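Local coordinates for putative Lipoprotein (Shewanella oneidensis, PDB 3U24) that is of unknown function but binds zinc and calcium ions and is probably a lipoprotein distantly related to metallopeptidases, at residues A[269-272]-A[273-277]; A[298-301]-A[302-306]; A[467-470]-A[471-475]; A[493-496]-A[497-501]. One frame throughout, in Å; residues are numbered along the deposited sequence. Where two conformers were deposited one is given.

Contact 1: residues A[269-272]-A[273-277]; sequences VDKD and RVQGE. With ZN (zinc ion), chain L.
D272 OD1 is gripped by several groups at once: it binds a zinc ion at 2.6 Å, takes a weak salt-bridge bond from K271 NZ, and is linked through a water to Q275 OE1. That water donates to Q275 OE1 at 2.8 Å and weakly to D272 OD1 at 3.4 Å, so it joins two side chains on one flank of the long helix 260-289. The other carboxylate oxygen, D272 OD2, completes the hold on the zinc at 2.3 Å. K271 curls back through bends at chi3 and chi4 (72° and 78°), which bring NZ to a zinc-bound water as well as to D272 OD1. Q275, one turn further on, extends its amide over the K271 chain, while NE2 bonds E499, whose carboxylate also pairs with K271. Were Q275 an alanine, E499 would probably lose its amide donor and the K271 methylenes their cover.

On another flank R273 NE bonds D270 OD1 at 3.3 Å as part of a salt bridge, but in only one of two deposited R273 conformers, so it may not be permanent. That oxygen sits at the guanidinium edge, in its plane, whereas the carboxylate itself stands perpendicular to it. D270 has stronger partners elsewhere: its OD2 is held by R529 and by the hydroxyl of Y525. The i to i+4 backbone bonds run unbroken from R273 N to G276 N. V274 N meets D270 O at 2.8 Å, nearly straight (169°), and the CG2 methyl of V274 lies 3.4 Å from that same D270 O.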
loop_
_atom_site.group_PDB
_atom_site.type_symbol
_atom_site.label_atom_id
_atom_site.label_comp_id
_atom_site.label_asym_id
_atom_site.label_seq_id
_atom_site.Cartn_x
_atom_site.Cartn_y
_atom_site.Cartn_z
ATOM N N VAL A 269 -1.074 7.440 23.151
ATOM C CA VAL A 269 -2.158 8.211 23.769
ATOM C C VAL A 269 -3.528 7.886 23.121
ATOM O O VAL A 269 -4.509 7.643 23.817
ATOM C CB VAL A 269 -1.840 9.741 23.768
ATOM C CG1 VAL A 269 -3.063 10.573 24.177
ATOM C CG2 VAL A 269 -0.633 10.049 24.700
ATOM N N ASP A 270 -3.598 7.826 21.800
ATOM C CA ASP A 270 -4.872 7.525 21.164
ATOM C C ASP A 270 -5.406 6.140 21.575
ATOM O O ASP A 270 -6.597 5.976 21.794
ATOM C CB ASP A 270 -4.804 7.625 19.623
ATOM C CG ASP A 270 -5.146 9.003 19.083
ATOM O OD1 ASP A 270 -5.887 9.811 19.725
ATOM O OD2 ASP A 270 -4.665 9.277 17.960
ATOM N N LYS A 271 -4.520 5.163 21.674
ATOM C CA LYS A 271 -4.912 3.814 22.106
ATOM C C LYS A 271 -5.644 3.882 23.428
ATOM O O LYS A 271 -6.729 3.374 23.554
ATOM C CB LYS A 271 -3.708 2.865 22.198
ATOM C CG LYS A 271 -4.057 1.457 22.678
ATOM C CD LYS A 271 -2.836 0.562 22.869
ATOM C CE LYS A 271 -1.977 0.919 24.085
ATOM N NZ LYS A 271 -2.478 0.474 25.415
ATOM N N ASP A 272 -5.075 4.577 24.387
ATOM C CA ASP A 272 -5.743 4.745 25.678
ATOM C C ASP A 272 -7.084 5.473 25.598
ATOM O O ASP A 272 -8.042 5.019 26.214
ATOM C CB ASP A 272 -4.815 5.422 26.716
ATOM C CG ASP A 272 -3.569 4.570 27.044
ATOM O OD1 ASP A 272 -3.631 3.327 26.901
ATOM O OD2 ASP A 272 -2.530 5.131 27.475
ATOM N N ARG A 273 -7.141 6.577 24.863
ATOM C CA ARG A 273 -8.382 7.343 24.720
ATOM C C ARG A 273 -9.486 6.451 24.110
ATOM O O ARG A 273 -10.605 6.384 24.632
ATOM C CB ARG A 273 -8.162 8.618 23.849
ATOM C CG ARG A 273 -9.456 9.338 23.389
ATOM C CD ARG A 273 -9.304 10.478 22.342
ATOM N NE ARG A 273 -8.913 10.014 20.990
ATOM C CZ ARG A 273 -9.718 9.450 20.088
ATOM N NH1 ARG A 273 -9.188 9.062 18.923
ATOM N NH2 ARG A 273 -11.023 9.270 20.344
ATOM N N VAL A 274 -9.147 5.746 23.029
ATOM C CA VAL A 274 -10.105 4.905 22.301
ATOM C C VAL A 274 -10.631 3.770 23.202
ATOM O O VAL A 274 -11.834 3.632 23.357
ATOM C CB VAL A 274 -9.529 4.368 20.954
ATOM C CG1 VAL A 274 -10.396 3.232 20.417
ATOM C CG2 VAL A 274 -9.394 5.500 19.909
ATOM N N GLN A 275 -9.729 3.027 23.847
ATOM C CA GLN A 275 -10.107 1.963 24.789
ATOM C C GLN A 275 -11.011 2.460 25.935
ATOM O O GLN A 275 -11.964 1.788 26.301
ATOM C CB GLN A 275 -8.871 1.250 25.365
ATOM C CG GLN A 275 -8.104 0.389 24.352
ATOM C CD GLN A 275 -6.803 -0.192 24.897
ATOM O OE1 GLN A 275 -6.262 0.292 25.873
ATOM N NE2 GLN A 275 -6.298 -1.221 24.258
ATOM N N GLY A 276 -10.728 3.649 26.457
ATOM C CA GLY A 276 -11.551 4.274 27.494
ATOM C C GLY A 276 -12.956 4.540 26.993
ATOM O O GLY A 276 -13.915 4.260 27.710
ATOM N N GLU A 277 -13.092 5.073 25.769
ATOM C CA GLU A 277 -14.423 5.278 25.200
ATOM C C GLU A 277 -15.161 3.956 24.969
ATOM O O GLU A 277 -16.361 3.851 25.264
ATOM C CB GLU A 277 -14.363 6.065 23.905
ATOM C CG GLU A 277 -13.882 7.495 24.149
ATOM C CD GLU A 277 -14.729 8.229 25.169
ATOM O OE1 GLU A 277 -15.931 8.400 24.895
ATOM O OE2 GLU A 277 -14.205 8.587 26.257
HETATM ZN ZN ZN L . -1.163 3.264 27.701
HETATM O O HOH W 1 -2.183 1.765 28.105
HETATM O O HOH W 2 -6.298 1.722 28.305
HETATM O O HOH W 3 1.107 3.461 27.708
HETATM O O HOH W 4 -0.940 2.941 26.033
#

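Contact 2: residues A[298-301]-A[302-306]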
loop_
_atom_site.group_PDB
_atom_site.type_symbol
_atom_site.label_atom_id
_atom_site.label_comp_id
_atom_site.label_asym_id
_atom_site.label_seq_id
_atom_site.Cartn_x
_atom_site.Cartn_y
_atom_site.Cartn_z
ATOM N N ASN A 298 -12.326 -4.716 32.032
ATOM C CA ASN A 298 -12.902 -4.030 30.896
ATOM C C ASN A 298 -12.580 -4.680 29.557
ATOM O O ASN A 298 -13.444 -4.784 28.711
ATOM C CB ASN A 298 -12.415 -2.577 30.852
ATOM C CG ASN A 298 -13.165 -1.643 31.801
ATOM O OD1 ASN A 298 -14.248 -1.943 32.304
ATOM N ND2 ASN A 298 -12.579 -0.468 32.023
ATOM N N LYS A 299 -11.338 -5.102 29.367
ATOM C CA LYS A 299 -10.898 -5.618 28.082
ATOM C C LYS A 299 -11.520 -6.973 27.712
ATOM O O LYS A 299 -11.738 -7.240 26.525
ATOM C CB LYS A 299 -9.366 -5.656 28.001
ATOM C CG LYS A 299 -8.763 -4.262 27.757
ATOM C CD LYS A 299 -7.236 -4.257 27.690
ATOM C CE LYS A 299 -6.681 -2.839 27.634
ATOM N NZ LYS A 299 -5.235 -2.762 28.019
ATOM N N ILE A 300 -11.803 -7.811 28.705
ATOM C CA ILE A 300 -12.518 -9.063 28.474
ATOM C C ILE A 300 -13.975 -8.724 28.150
ATOM O O ILE A 300 -14.547 -9.261 27.206
ATOM C CB ILE A 300 -12.464 -10.022 29.705
ATOM C CG1 ILE A 300 -11.031 -10.508 29.985
ATOM C CG2 ILE A 300 -13.365 -11.235 29.508
ATOM C CD1 ILE A 300 -10.936 -11.577 31.087
ATOM N N ALA A 301 -14.576 -7.851 28.954
ATOM C CA ALA A 301 -15.919 -7.337 28.680
ATOM C C ALA A 301 -16.061 -6.763 27.258
ATOM O O ALA A 301 -16.989 -7.111 26.518
ATOM C CB ALA A 301 -16.267 -6.266 29.696
ATOM N N ILE A 302 -15.158 -5.872 26.877
ATOM C CA ILE A 302 -15.228 -5.254 25.523
ATOM C C ILE A 302 -15.133 -6.331 24.435
ATOM O O ILE A 302 -15.923 -6.329 23.506
ATOM C CB ILE A 302 -14.134 -4.211 25.330
ATOM C CG1 ILE A 302 -14.395 -2.996 26.235
ATOM C CG2 ILE A 302 -14.015 -3.781 23.881
ATOM C CD1 ILE A 302 -13.187 -2.092 26.351
ATOM N N ARG A 303 -14.211 -7.275 24.601
ATOM C CA ARG A 303 -13.998 -8.382 23.660
ATOM C C ARG A 303 -15.246 -9.260 23.536
ATOM O O ARG A 303 -15.602 -9.678 22.444
ATOM C CB ARG A 303 -12.761 -9.219 24.071
ATOM C CG ARG A 303 -12.440 -10.434 23.179
ATOM C CD ARG A 303 -12.167 -10.013 21.715
ATOM N NE ARG A 303 -11.879 -11.138 20.796
ATOM C CZ ARG A 303 -10.664 -11.560 20.404
ATOM N NH1 ARG A 303 -9.533 -10.983 20.826
ATOM N NH2 ARG A 303 -10.582 -12.593 19.564
ATOM N N GLN A 304 -15.950 -9.466 24.637
ATOM C CA GLN A 304 -17.111 -10.330 24.617
ATOM C C GLN A 304 -18.309 -9.655 23.985
ATOM O O GLN A 304 -19.046 -10.278 23.224
ATOM C CB GLN A 304 -17.431 -10.872 26.036
ATOM C CG GLN A 304 -16.496 -12.015 26.445
ATOM C CD GLN A 304 -16.674 -12.498 27.886
ATOM O OE1 GLN A 304 -17.641 -12.142 28.571
ATOM N NE2 GLN A 304 -15.727 -13.315 28.353
ATOM N N LEU A 305 -18.524 -8.388 24.314
ATOM C CA LEU A 305 -19.579 -7.628 23.667
ATOM C C LEU A 305 -19.296 -7.554 22.185
ATOM O O LEU A 305 -20.153 -7.804 21.387
ATOM C CB LEU A 305 -19.695 -6.214 24.254
ATOM C CG LEU A 305 -20.779 -5.283 23.682
ATOM C CD1 LEU A 305 -22.147 -5.961 23.654
ATOM C CD2 LEU A 305 -20.824 -4.007 24.488
ATOM N N ILE A 306 -18.078 -7.267 21.799
ATOM C CA ILE A 306 -17.775 -7.182 20.361
ATOM C C ILE A 306 -18.052 -8.514 19.677
ATOM O O ILE A 306 -18.660 -8.541 18.606
ATOM C CB ILE A 306 -16.308 -6.745 20.115
ATOM C CG1 ILE A 306 -16.150 -5.240 20.424
ATOM C CG2 ILE A 306 -15.840 -7.021 18.662
ATOM C CD1 ILE A 306 -14.702 -4.771 20.351
#
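The first turn of helix 298-309 is closed by I302 N, which gives a 2.7 Å hydrogen bond to N298 O. The I302 side chain folds over the same oxygen: with CG1 beside its own backbone N (chi1 -68°), that atom comes to 3.2 Å from N298 O. R303 N reaches K299 O at 3.1 Å from above the carbonyl plane, a less direct approach than that of I302. Further along, Q304 N is shared, with a bond of 2.9 Å to I300 O and a weak one to A301 O. The latter oxygen has its main donor in L305 N, at 3.0 Å and nearly straight (174°).

Apart from that weak i to i+3 branch, these are the i to i+4 bonds of a short alpha helix whose start is also marked by D297 OD1 accepting from K299 N. It packs against helix 260-289 through N298, K299, I302 and I306, and against helix 459-485 through L305 and I306. On the flank that meets P295, I300 and Q304 run side by side in the same direction. There the CG2 methyl of I300 meets Q304 NE2 at 3.4 Å, a contact of a methyl with an amide nitrogen.

The charged ends of K299 and R303 point away from this turn. K299 runs out fully extended to form a salt bridge with E499. R303 bends at chi2 (60°), and its NH1 makes a weak hydrogen bond to Q502 O.

Contact 3: residues A[467-470]-A[471-475]; sequences KWNL and RVICN
The guanidinium of R471 lies over one face of the W468 indole, three residues back along the helix. R471 CZ stands 4.0 Å from the centroid of the six-membered ring and only 7° off its normal, so this is a cation-pi contact as well as a stack. The two planes are tilted by 28°, and it is NH2 that comes lowest, at 3.5 Å from W468 CD2. NH2 also makes a weak 3.3 Å hydrogen bond to W468 O, which lies at the guanidinium edge in its plane. One tryptophan thus offers the arginine both a ring face and a carbonyl.

The torsions set up this meeting. W468 directs its CG away from the backbone N (chi1 -165°), and R471 turns at chi3 to lay its planar end on the ring. With a leucine at W468's place, the guanidinium would probably lose its ring face, leaving the weak NH2 bond to the backbone carbonyl to restrain it. The indole NE1 is held weakly by E446.

Here the helix is irregular: R471 N has only weak bonds, to K467 O and W468 O, and V472 N bonds N469 O weakly. Regular bonding resumes with I473 N to N469 O at 3.1 Å and C474 N to L470 O at 2.8 Å. On the other flank, I473 CD1 touches N469 OD1 at 3.7 Å.

This part of helix 459-485 is largely buried. W468 packs on helix 401-409, close to the zinc ligand H408, while L470 and I473 face helix 260-289 and V472 meets helix 523-542.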
loop_
_atom_site.group_PDB
_atom_site.type_symbol
_atom_site.label_atom_id
_atom_site.label_comp_id
_atom_site.label_asym_id
_atom_site.label_seq_id
_atom_site.Cartn_x
_atom_site.Cartn_y
_atom_site.Cartn_z
ATOM N N LYS A 467 -13.056 -0.341 17.365
ATOM C CA LYS A 467 -12.213 -1.531 17.220
ATOM C C LYS A 467 -11.417 -1.412 15.921
ATOM O O LYS A 467 -10.204 -1.725 15.872
ATOM C CB LYS A 467 -13.009 -2.856 17.236
ATOM C CG LYS A 467 -12.208 -4.067 16.756
ATOM C CD LYS A 467 -13.073 -5.294 16.519
ATOM C CE LYS A 467 -12.274 -6.512 16.017
ATOM N NZ LYS A 467 -12.224 -6.590 14.505
ATOM N N TRP A 468 -12.118 -0.960 14.887
ATOM C CA TRP A 468 -11.517 -0.689 13.589
ATOM C C TRP A 468 -10.426 0.354 13.660
ATOM O O TRP A 468 -9.349 0.163 13.135
ATOM C CB TRP A 468 -12.644 -0.254 12.672
ATOM C CG TRP A 468 -12.398 -0.229 11.199
ATOM C CD1 TRP A 468 -12.238 0.899 10.390
ATOM C CD2 TRP A 468 -12.400 -1.363 10.272
ATOM N NE1 TRP A 468 -12.115 0.535 9.063
ATOM C CE2 TRP A 468 -12.200 -0.797 8.928
ATOM C CE3 TRP A 468 -12.515 -2.741 10.415
ATOM C CZ2 TRP A 468 -12.125 -1.589 7.802
ATOM C CZ3 TRP A 468 -12.434 -3.530 9.267
ATOM C CH2 TRP A 468 -12.251 -2.963 7.990
ATOM N N ASN A 469 -10.664 1.448 14.356
ATOM C CA ASN A 469 -9.631 2.457 14.544
ATOM C C ASN A 469 -8.411 1.899 15.263
ATOM O O ASN A 469 -7.266 2.264 14.933
ATOM C CB ASN A 469 -10.203 3.638 15.342
ATOM C CG ASN A 469 -9.451 4.950 15.126
ATOM O OD1 ASN A 469 -9.234 5.670 16.076
ATOM N ND2 ASN A 469 -9.097 5.282 13.881
ATOM N N LEU A 470 -8.627 1.028 16.254
ATOM C CA LEU A 470 -7.492 0.410 16.951
ATOM C C LEU A 470 -6.524 -0.347 16.015
ATOM O O LEU A 470 -5.317 -0.366 16.254
ATOM C CB LEU A 470 -7.951 -0.508 18.091
ATOM C CG LEU A 470 -8.416 0.212 19.361
ATOM C CD1 LEU A 470 -9.045 -0.784 20.324
ATOM C CD2 LEU A 470 -7.249 0.955 20.021
ATOM N N ARG A 471 -7.035 -0.935 14.945
ATOM C CA ARG A 471 -6.177 -1.599 13.942
ATOM C C ARG A 471 -5.084 -0.629 13.446
ATOM O O ARG A 471 -3.896 -0.965 13.327
ATOM C CB ARG A 471 -7.055 -2.010 12.750
ATOM C CG ARG A 471 -6.732 -3.308 12.016
ATOM C CD ARG A 471 -7.948 -3.733 11.147
ATOM N NE ARG A 471 -7.910 -3.199 9.767
ATOM C CZ ARG A 471 -8.356 -1.997 9.340
ATOM N NH1 ARG A 471 -8.225 -1.676 8.045
ATOM N NH2 ARG A 471 -8.922 -1.095 10.162
ATOM N N VAL A 472 -5.528 0.580 13.123
ATOM C CA VAL A 472 -4.674 1.579 12.521
ATOM C C VAL A 472 -3.654 2.113 13.543
ATOM O O VAL A 472 -2.458 2.189 13.257
ATOM C CB VAL A 472 -5.572 2.680 11.911
ATOM C CG1 VAL A 472 -4.781 3.895 11.589
ATOM C CG2 VAL A 472 -6.245 2.087 10.667
ATOM N N ILE A 473 -4.132 2.388 14.744
ATOM C CA ILE A 473 -3.294 2.837 15.850
ATOM C C ILE A 473 -2.245 1.750 16.199
ATOM O O ILE A 473 -1.023 2.033 16.237
ATOM C CB ILE A 473 -4.154 3.204 17.095
ATOM C CG1 ILE A 473 -5.154 4.350 16.752
ATOM C CG2 ILE A 473 -3.272 3.605 18.261
ATOM C CD1 ILE A 473 -6.207 4.607 17.832
ATOM N N CYS A 474 -2.718 0.522 16.420
ATOM C CA CYS A 474 -1.825 -0.556 16.787
ATOM C C CYS A 474 -0.890 -0.992 15.657
ATOM O O CYS A 474 0.197 -1.502 15.931
ATOM C CB CYS A 474 -2.580 -1.737 17.407
ATOM S SG CYS A 474 -3.431 -1.296 18.971
ATOM N N ASN A 475 -1.248 -0.753 14.404
ATOM C CA ASN A 475 -0.296 -0.989 13.297
ATOM C C ASN A 475 0.974 -0.148 13.470
ATOM O O ASN A 475 2.071 -0.633 13.172
ATOM C CB ASN A 475 -0.890 -0.642 11.924
ATOM C CG ASN A 475 -1.760 -1.752 11.335
ATOM O OD1 ASN A 475 -1.798 -2.893 11.805
ATOM N ND2 ASN A 475 -2.434 -1.413 10.244
#

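Contact 4: residues A[493-496]-A[497-501]. With CA (calcium ion), chain T.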
loop_
_atom_site.group_PDB
_atom_site.type_symbol
_atom_site.label_atom_id
_atom_site.label_comp_id
_atom_site.label_asym_id
_atom_site.label_seq_id
_atom_site.Cartn_x
_atom_site.Cartn_y
_atom_site.Cartn_z
ATOM N N ILE A 493 1.992 -10.183 19.310
ATOM C CA ILE A 493 0.725 -10.930 19.267
ATOM C C ILE A 493 -0.262 -10.462 20.363
ATOM O O ILE A 493 -1.449 -10.328 20.092
ATOM C CB ILE A 493 0.934 -12.467 19.410
ATOM C CG1 ILE A 493 1.722 -13.035 18.236
ATOM C CG2 ILE A 493 -0.402 -13.223 19.542
ATOM C CD1 ILE A 493 1.090 -12.764 16.884
ATOM N N ALA A 494 0.237 -10.205 21.572
ATOM C CA ALA A 494 -0.586 -9.755 22.704
ATOM C C ALA A 494 -1.095 -8.328 22.430
ATOM O O ALA A 494 -2.232 -8.038 22.712
ATOM C CB ALA A 494 0.195 -9.857 24.050
ATOM N N LEU A 495 -0.280 -7.455 21.812
ATOM C CA LEU A 495 -0.781 -6.151 21.351
ATOM C C LEU A 495 -1.998 -6.304 20.408
ATOM O O LEU A 495 -3.074 -5.724 20.615
ATOM C CB LEU A 495 0.324 -5.388 20.621
ATOM C CG LEU A 495 0.054 -3.968 20.059
ATOM C CD1 LEU A 495 0.043 -2.944 21.215
ATOM C CD2 LEU A 495 1.109 -3.600 18.989
HETATM N N MSE A 496 -1.823 -7.092 19.358
HETATM C CA MSE A 496 -2.838 -7.150 18.343
HETATM C C MSE A 496 -4.096 -7.828 18.901
HETATM O O MSE A 496 -5.202 -7.442 18.582
HETATM C CB MSE A 496 -2.335 -7.847 17.065
HETATM C CG MSE A 496 -1.227 -7.129 16.216
HETATM SE SE MSE A 496 -1.267 -5.140 16.043
HETATM C CE MSE A 496 -2.827 -4.951 14.893
HETATM N N MSE A 497 -3.946 -8.805 19.776
HETATM C CA MSE A 497 -5.120 -9.561 20.247
HETATM C C MSE A 497 -5.746 -8.930 21.481
HETATM O O MSE A 497 -6.952 -8.821 21.557
HETATM C CB MSE A 497 -4.744 -11.006 20.544
HETATM C CG MSE A 497 -4.299 -11.807 19.323
HETATM SE SE MSE A 497 -4.126 -13.772 19.715
HETATM C CE MSE A 497 -5.792 -14.038 20.691
ATOM N N ASP A 498 -4.929 -8.517 22.442
ATOM C CA ASP A 498 -5.444 -8.022 23.728
ATOM C C ASP A 498 -5.768 -6.520 23.723
ATOM O O ASP A 498 -6.681 -6.095 24.424
ATOM C CB ASP A 498 -4.449 -8.313 24.850
ATOM C CG ASP A 498 -4.167 -9.807 25.015
ATOM O OD1 ASP A 498 -4.969 -10.665 24.567
ATOM O OD2 ASP A 498 -3.129 -10.134 25.611
ATOM N N GLU A 499 -5.019 -5.730 22.957
ATOM C CA GLU A 499 -5.219 -4.272 22.910
ATOM C C GLU A 499 -6.123 -3.890 21.744
ATOM O O GLU A 499 -6.943 -3.018 21.905
ATOM C CB GLU A 499 -3.889 -3.502 22.831
ATOM C CG GLU A 499 -2.897 -3.791 23.968
ATOM C CD GLU A 499 -3.433 -3.456 25.362
ATOM O OE1 GLU A 499 -4.064 -2.394 25.541
ATOM O OE2 GLU A 499 -3.229 -4.257 26.299
ATOM N N ALA A 500 -5.983 -4.574 20.605
ATOM C CA ALA A 500 -6.754 -4.303 19.387
ATOM C C ALA A 500 -7.836 -5.323 19.091
ATOM O O ALA A 500 -8.460 -5.238 18.050
ATOM C CB ALA A 500 -5.822 -4.232 18.184
ATOM N N PHE A 501 -8.015 -6.315 19.967
ATOM C CA PHE A 501 -9.129 -7.267 19.867
ATOM C C PHE A 501 -9.182 -8.031 18.548
ATOM O O PHE A 501 -10.256 -8.366 18.067
ATOM C CB PHE A 501 -10.465 -6.563 20.171
ATOM C CG PHE A 501 -10.389 -5.686 21.381
ATOM C CD1 PHE A 501 -10.188 -6.241 22.635
ATOM C CD2 PHE A 501 -10.435 -4.312 21.270
ATOM C CE1 PHE A 501 -10.077 -5.438 23.762
ATOM C CE2 PHE A 501 -10.312 -3.505 22.385
ATOM C CZ PHE A 501 -10.131 -4.066 23.632
HETATM CA CA CA T . -4.414 -12.901 24.818
HETATM O O HOH W 5 -2.798 -12.330 26.633
HETATM O O HOH W 6 -5.448 -12.671 26.784
HETATM O O HOH W 7 -2.080 -13.285 23.741
#
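With chi1 of -65° and chi2 of -170°, M497, deposited as selenomethionine, extends beside I493 and brings its SE 3.8 Å from I493 CG2. The two side chains run alongside one another in the same direction. D498 takes a similar first torsion (chi1 -60°), which sets CG beside its own backbone N and draws the carboxylate back along the helix. Its CB rests on A494 O, and OD2 comes within 3.7 Å of the A494 methyl. OD1 is then turned out to bind a calcium ion at 2.3 Å, and the ion's other ligands here are three waters.

The stretch is the last part of helix 489-499, where regular alpha bonding gives way to a wider pi-type turn. D498 N still bonds A494 O at 2.8 Å, but L495 O accepts from two backbone donors. E499 N approaches it at 3.0 Å from above the carbonyl plane, and A500 N at 3.1 Å lies nearly in line with the carbonyl. A500 CB packs against M496 O, and F501, with its positive phi, is the first residue to leave helical geometry. The F501 ring then lies with one face under E499 O, and its side chain packs on L470 of helix 459-485 and on I302 of helix 298-309.

E499 bends at chi2, and its chain crosses L495 at about a right angle. Its carboxylate points elsewhere, toward Q275, K271 and K299. Only the aliphatic part stays behind, E499 CG lying 4.1 Å from L495 CD1.

Overall arrangement
All four contacts are local, within one helix or its end, yet converge. E499 of contact 4 ties three together: its OE1 is 2.8 Å from Q275 NE2 and 3.3 Å from K271 NZ in contact 1, and 2.8 Å from K299 NZ in contact 2. The zinc on D272 is about 7 Å from the E499 side chain, so this polar cluster lies near a metal. Apolar packing adds contact 3: L470 CD1 is 3.6 Å from F501 CE2 of contact 4 and L470 CG 3.8 Å from V274 CG1 of contact 1. The R471 side chain of contact 3 is about 7 Å from a zinc, probably that of H408, H414 and E439.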